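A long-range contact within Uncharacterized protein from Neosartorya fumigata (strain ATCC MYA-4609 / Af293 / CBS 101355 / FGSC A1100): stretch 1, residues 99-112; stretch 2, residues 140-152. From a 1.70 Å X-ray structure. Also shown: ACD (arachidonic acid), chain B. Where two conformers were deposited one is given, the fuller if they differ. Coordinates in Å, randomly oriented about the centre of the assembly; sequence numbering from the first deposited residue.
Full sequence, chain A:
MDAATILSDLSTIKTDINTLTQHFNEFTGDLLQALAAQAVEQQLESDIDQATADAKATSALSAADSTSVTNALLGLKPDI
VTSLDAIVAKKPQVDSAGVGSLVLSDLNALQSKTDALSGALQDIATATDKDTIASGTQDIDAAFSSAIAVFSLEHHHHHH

Stretch 1, residues 99-112: VGSLVLSDLNALQS
Stretch 2 (140-152) IDAAFSSAIAVFS

Two antiparallel helices, 100-112 and 140-150, pack with axes 9.7 Å apart at closest approach and N-to-C directions 161° apart (signed crossing angle -161°), burying 636 Å² in total. Both keep phi/psi near -60/-45 and i to i+4 hydrogen bonds; Phe-151 leaves helical phi/psi at -91/8. The register pairs Leu-104 with Phe-151 (CA to CA 5.9 Å) and Gln-111 with Phe-144 (CA to CA 6.5 Å).

Val-99 (m) occupies the N-cap position. Gly-100 lies beside the end of stretch 2, its O 4.5 Å from Phe-151 O. Val-103 (t) points toward stretch 2 and sets CG1 over one face of the Phe-151 ring (m, chi2 -76°), 3.7 Å from its centroid and 8° off the normal, a CH-pi contact; its CG2 lies 3.6 Å from arachidonic acid C4. Leu-104 (t, p) starts sideways, but its end reaches across: CD1 is 3.7 Å from Ile-148 CG2 and CD2 3.8 Å from Ser-152 CB.

Leu-107 (m, t) points toward stretch 2, with CB 3.7 Å from Ile-148 CG1, CD1 4.0 Å from Ala-147 CB and CD2 3.9 Å from arachidonic acid C12, so one side chain touches both helix and lipid. Ile-148 (m, t) is a knob among Leu-104, Leu-107, Asn-108 and Gln-111. Leu-110 (m, t) packs CB 3.8 Å from Phe-144 CE1 and CD1 3.7 Å from arachidonic acid C14.

Gln-111 (t, t, chi3 23°) is the reciprocal knob, among Asp-141, Phe-144, Ser-145 and Ile-148. Its aliphatic CB covers one face of the Phe-144 ring (m, chi2 -66°), 3.9 Å from the centroid, while its amide NE2 donates a nearly straight hydrogen bond to Asp-141 OD1 (3.2 Å, 172°). Two waters each bridge this amide to Ser-145 OG, one through OE1, the other through NE2.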

# COMPACT_ATOMS: atom_id res chain seq x y z
N VAL A 99 -6.20 -15.87 -12.94
CA VAL A 99 -5.24 -15.48 -11.90
C VAL A 99 -5.85 -14.81 -10.68
O VAL A 99 -5.18 -14.07 -9.97
CB VAL A 99 -4.06 -14.63 -12.45
CG1 VAL A 99 -3.29 -15.42 -13.50
CG2 VAL A 99 -4.55 -13.27 -12.99
N GLY A 100 -7.12 -15.09 -10.41
CA GLY A 100 -7.80 -14.54 -9.24
C GLY A 100 -7.09 -14.87 -7.93
O GLY A 100 -7.01 -14.02 -7.03
N SER A 101 -6.58 -16.09 -7.80
CA SER A 101 -5.90 -16.49 -6.55
C SER A 101 -4.61 -15.69 -6.31
O SER A 101 -4.25 -15.40 -5.17
CB SER A 101 -5.64 -17.99 -6.47
OG SER A 101 -4.67 -18.43 -7.41
N LEU A 102 -3.93 -15.30 -7.39
CA LEU A 102 -2.76 -14.45 -7.29
C LEU A 102 -3.10 -13.03 -6.81
O LEU A 102 -2.44 -12.48 -5.93
CB LEU A 102 -2.02 -14.43 -8.63
CG LEU A 102 -0.71 -13.63 -8.66
CD1 LEU A 102 0.28 -14.15 -7.63
CD2 LEU A 102 -0.11 -13.71 -10.07
N VAL A 103 -4.13 -12.44 -7.38
CA VAL A 103 -4.63 -11.16 -6.92
C VAL A 103 -5.00 -11.24 -5.44
O VAL A 103 -4.59 -10.38 -4.64
CB VAL A 103 -5.82 -10.67 -7.77
CG1 VAL A 103 -6.40 -9.39 -7.19
CG2 VAL A 103 -5.37 -10.44 -9.22
N LEU A 104 -5.73 -12.28 -5.07
CA LEU A 104 -6.20 -12.44 -3.69
C LEU A 104 -5.00 -12.59 -2.75
O LEU A 104 -4.96 -11.94 -1.70
CB LEU A 104 -7.14 -13.63 -3.57
CG LEU A 104 -7.81 -13.84 -2.21
CD1 LEU A 104 -8.60 -12.59 -1.82
CD2 LEU A 104 -8.71 -15.07 -2.26
N SER A 105 -4.03 -13.40 -3.14
CA SER A 105 -2.82 -13.60 -2.33
C SER A 105 -2.10 -12.28 -2.11
O SER A 105 -1.67 -11.96 -0.98
CB SER A 105 -1.89 -14.61 -3.00
OG SER A 105 -0.72 -14.83 -2.23
N ASP A 106 -1.96 -11.52 -3.19
CA ASP A 106 -1.32 -10.22 -3.16
C ASP A 106 -2.08 -9.25 -2.25
O ASP A 106 -1.47 -8.56 -1.43
CB ASP A 106 -1.25 -9.60 -4.57
CG ASP A 106 -0.22 -10.26 -5.47
OD1 ASP A 106 0.55 -11.15 -5.05
OD2 ASP A 106 -0.18 -9.85 -6.66
N LEU A 107 -3.40 -9.21 -2.38
CA LEU A 107 -4.21 -8.30 -1.55
C LEU A 107 -4.03 -8.59 -0.06
O LEU A 107 -3.84 -7.66 0.73
CB LEU A 107 -5.68 -8.38 -1.91
CG LEU A 107 -6.08 -7.73 -3.24
CD1 LEU A 107 -7.50 -8.17 -3.58
CD2 LEU A 107 -5.98 -6.21 -3.16
N ASN A 108 -4.07 -9.86 0.31
CA ASN A 108 -3.90 -10.24 1.72
C ASN A 108 -2.51 -9.88 2.23
O ASN A 108 -2.37 -9.37 3.35
CB ASN A 108 -4.22 -11.71 1.91
CG ASN A 108 -5.70 -11.99 1.89
OD1 ASN A 108 -6.48 -11.31 2.57
ND2 ASN A 108 -6.11 -12.99 1.12
N ALA A 109 -1.47 -10.14 1.42
CA ALA A 109 -0.09 -9.76 1.79
C ALA A 109 0.06 -8.27 1.95
O ALA A 109 0.65 -7.79 2.92
CB ALA A 109 0.91 -10.27 0.76
N LEU A 110 -0.46 -7.52 0.99
CA LEU A 110 -0.35 -6.07 1.03
C LEU A 110 -1.10 -5.45 2.21
O LEU A 110 -0.59 -4.51 2.84
CB LEU A 110 -0.86 -5.47 -0.28
CG LEU A 110 0.10 -5.68 -1.47
CD1 LEU A 110 -0.67 -5.45 -2.77
CD2 LEU A 110 1.33 -4.80 -1.39
N GLN A 111 -2.28 -5.97 2.51
CA GLN A 111 -3.01 -5.49 3.67
C GLN A 111 -2.19 -5.77 4.94
O GLN A 111 -2.05 -4.88 5.78
CB GLN A 111 -4.40 -6.10 3.80
CG GLN A 111 -5.13 -5.49 4.98
CD GLN A 111 -6.59 -5.82 5.07
OE1 GLN A 111 -7.06 -6.82 4.53
NE2 GLN A 111 -7.32 -4.99 5.79
N SER A 112 -1.69 -6.99 5.10
CA SER A 112 -0.90 -7.33 6.28
C SER A 112 0.31 -6.41 6.44
O SER A 112 0.60 -5.89 7.54
CB SER A 112 -0.44 -8.79 6.21
OG SER A 112 0.31 -9.14 7.35
N ILE A 140 -8.11 2.65 4.75
CA ILE A 140 -7.29 1.83 3.87
C ILE A 140 -7.70 0.36 4.04
O ILE A 140 -7.88 -0.37 3.07
CB ILE A 140 -5.79 2.03 4.17
CG1 ILE A 140 -5.37 3.46 3.76
CG2 ILE A 140 -4.94 0.98 3.45
CD1 ILE A 140 -3.95 3.84 4.15
N ASP A 141 -7.85 -0.08 5.29
CA ASP A 141 -8.29 -1.45 5.57
C ASP A 141 -9.68 -1.77 4.99
O ASP A 141 -9.91 -2.86 4.47
CB ASP A 141 -8.26 -1.75 7.07
CG ASP A 141 -6.85 -1.92 7.61
OD1 ASP A 141 -5.94 -2.33 6.86
OD2 ASP A 141 -6.65 -1.63 8.81
N ALA A 142 -10.60 -0.81 5.07
CA ALA A 142 -11.92 -0.97 4.47
C ALA A 142 -11.82 -1.19 2.97
O ALA A 142 -12.51 -2.02 2.41
CB ALA A 142 -12.78 0.25 4.75
N ALA A 143 -10.95 -0.42 2.32
CA ALA A 143 -10.77 -0.55 0.87
C ALA A 143 -10.19 -1.92 0.48
O ALA A 143 -10.66 -2.56 -0.46
CB ALA A 143 -9.90 0.58 0.34
N PHE A 144 -9.19 -2.38 1.24
CA PHE A 144 -8.65 -3.72 1.05
C PHE A 144 -9.75 -4.78 1.23
O PHE A 144 -9.85 -5.71 0.43
CB PHE A 144 -7.51 -4.01 2.05
CG PHE A 144 -6.15 -3.59 1.58
CD1 PHE A 144 -5.54 -4.19 0.48
CD2 PHE A 144 -5.44 -2.62 2.29
CE1 PHE A 144 -4.28 -3.82 0.09
CE2 PHE A 144 -4.17 -2.24 1.88
CZ PHE A 144 -3.60 -2.83 0.78
N SER A 145 -10.55 -4.64 2.28
CA SER A 145 -11.61 -5.63 2.57
C SER A 145 -12.58 -5.72 1.40
O SER A 145 -13.02 -6.81 1.04
CB SER A 145 -12.37 -5.30 3.84
OG SER A 145 -11.48 -5.26 4.96
N SER A 146 -12.94 -4.58 0.82
CA SER A 146 -13.84 -4.59 -0.31
C SER A 146 -13.21 -5.33 -1.52
O SER A 146 -13.83 -6.18 -2.13
CB SER A 146 -14.25 -3.14 -0.65
OG SER A 146 -15.11 -3.09 -1.75
N ALA A 147 -11.97 -5.00 -1.87
CA ALA A 147 -11.30 -5.67 -2.99
C ALA A 147 -11.13 -7.16 -2.75
O ALA A 147 -11.35 -7.97 -3.65
CB ALA A 147 -9.96 -5.02 -3.28
N ILE A 148 -10.76 -7.53 -1.53
CA ILE A 148 -10.67 -8.95 -1.16
C ILE A 148 -12.00 -9.67 -1.33
O ILE A 148 -12.05 -10.79 -1.86
CB ILE A 148 -10.10 -9.11 0.28
CG1 ILE A 148 -8.61 -8.73 0.30
CG2 ILE A 148 -10.30 -10.53 0.80
CD1 ILE A 148 -8.08 -8.41 1.68
N ALA A 149 -13.09 -9.04 -0.90
CA ALA A 149 -14.41 -9.63 -1.06
C ALA A 149 -14.73 -9.83 -2.52
O ALA A 149 -15.27 -10.85 -2.90
CB ALA A 149 -15.47 -8.75 -0.41
N VAL A 150 -14.39 -8.85 -3.36
CA VAL A 150 -14.61 -8.98 -4.79
C VAL A 150 -13.87 -10.18 -5.39
O VAL A 150 -14.45 -10.94 -6.18
CB VAL A 150 -14.23 -7.68 -5.55
CG1 VAL A 150 -14.20 -7.92 -7.06
CG2 VAL A 150 -15.20 -6.56 -5.21
N PHE A 151 -12.61 -10.38 -4.99
CA PHE A 151 -11.75 -11.43 -5.54
C PHE A 151 -11.81 -12.76 -4.78
O PHE A 151 -11.04 -13.68 -5.07
CB PHE A 151 -10.31 -10.94 -5.69
CG PHE A 151 -10.14 -10.00 -6.85
CD1 PHE A 151 -10.11 -10.49 -8.14
CD2 PHE A 151 -10.10 -8.63 -6.66
CE1 PHE A 151 -9.99 -9.65 -9.23
CE2 PHE A 151 -9.98 -7.76 -7.74
CZ PHE A 151 -9.92 -8.27 -9.02
N SER A 152 -12.73 -12.88 -3.83
CA SER A 152 -12.99 -14.17 -3.19
C SER A 152 -14.48 -14.49 -3.18
O SER A 152 -15.16 -14.37 -4.20
CB SER A 152 -12.42 -14.22 -1.78
OG SER A 152 -12.83 -13.12 -1.00
C1 ACD B . -2.15 -6.65 -14.43
C2 ACD B . -2.30 -7.43 -13.15
C3 ACD B . -3.47 -8.39 -13.26
C4 ACD B . -3.44 -9.41 -12.11
C5 ACD B . -2.09 -10.10 -12.07
C6 ACD B . -1.26 -10.09 -11.01
C7 ACD B . -1.57 -9.45 -9.68
C8 ACD B . -0.83 -8.15 -9.47
C9 ACD B . -1.35 -7.09 -8.82
C10 ACD B . -2.75 -7.01 -8.26
C11 ACD B . -2.77 -7.30 -6.78
C12 ACD B . -3.09 -6.44 -5.80
C13 ACD B . -3.49 -4.99 -5.96
C14 ACD B . -2.19 -4.20 -5.88
C15 ACD B . -2.07 -2.98 -5.36
C16 ACD B . -3.22 -2.22 -4.76
C17 ACD B . -2.67 -1.11 -3.86
C18 ACD B . -2.01 -1.66 -2.62
C19 ACD B . -1.61 -0.55 -1.67
C20 ACD B . -0.46 -0.90 -0.77
O1 ACD B . -2.79 -5.59 -14.49
O2 ACD B . -1.41 -7.05 -15.35
O HOH W 1 -9.65 -7.42 4.95
O HOH W 2 -10.09 -4.96 7.40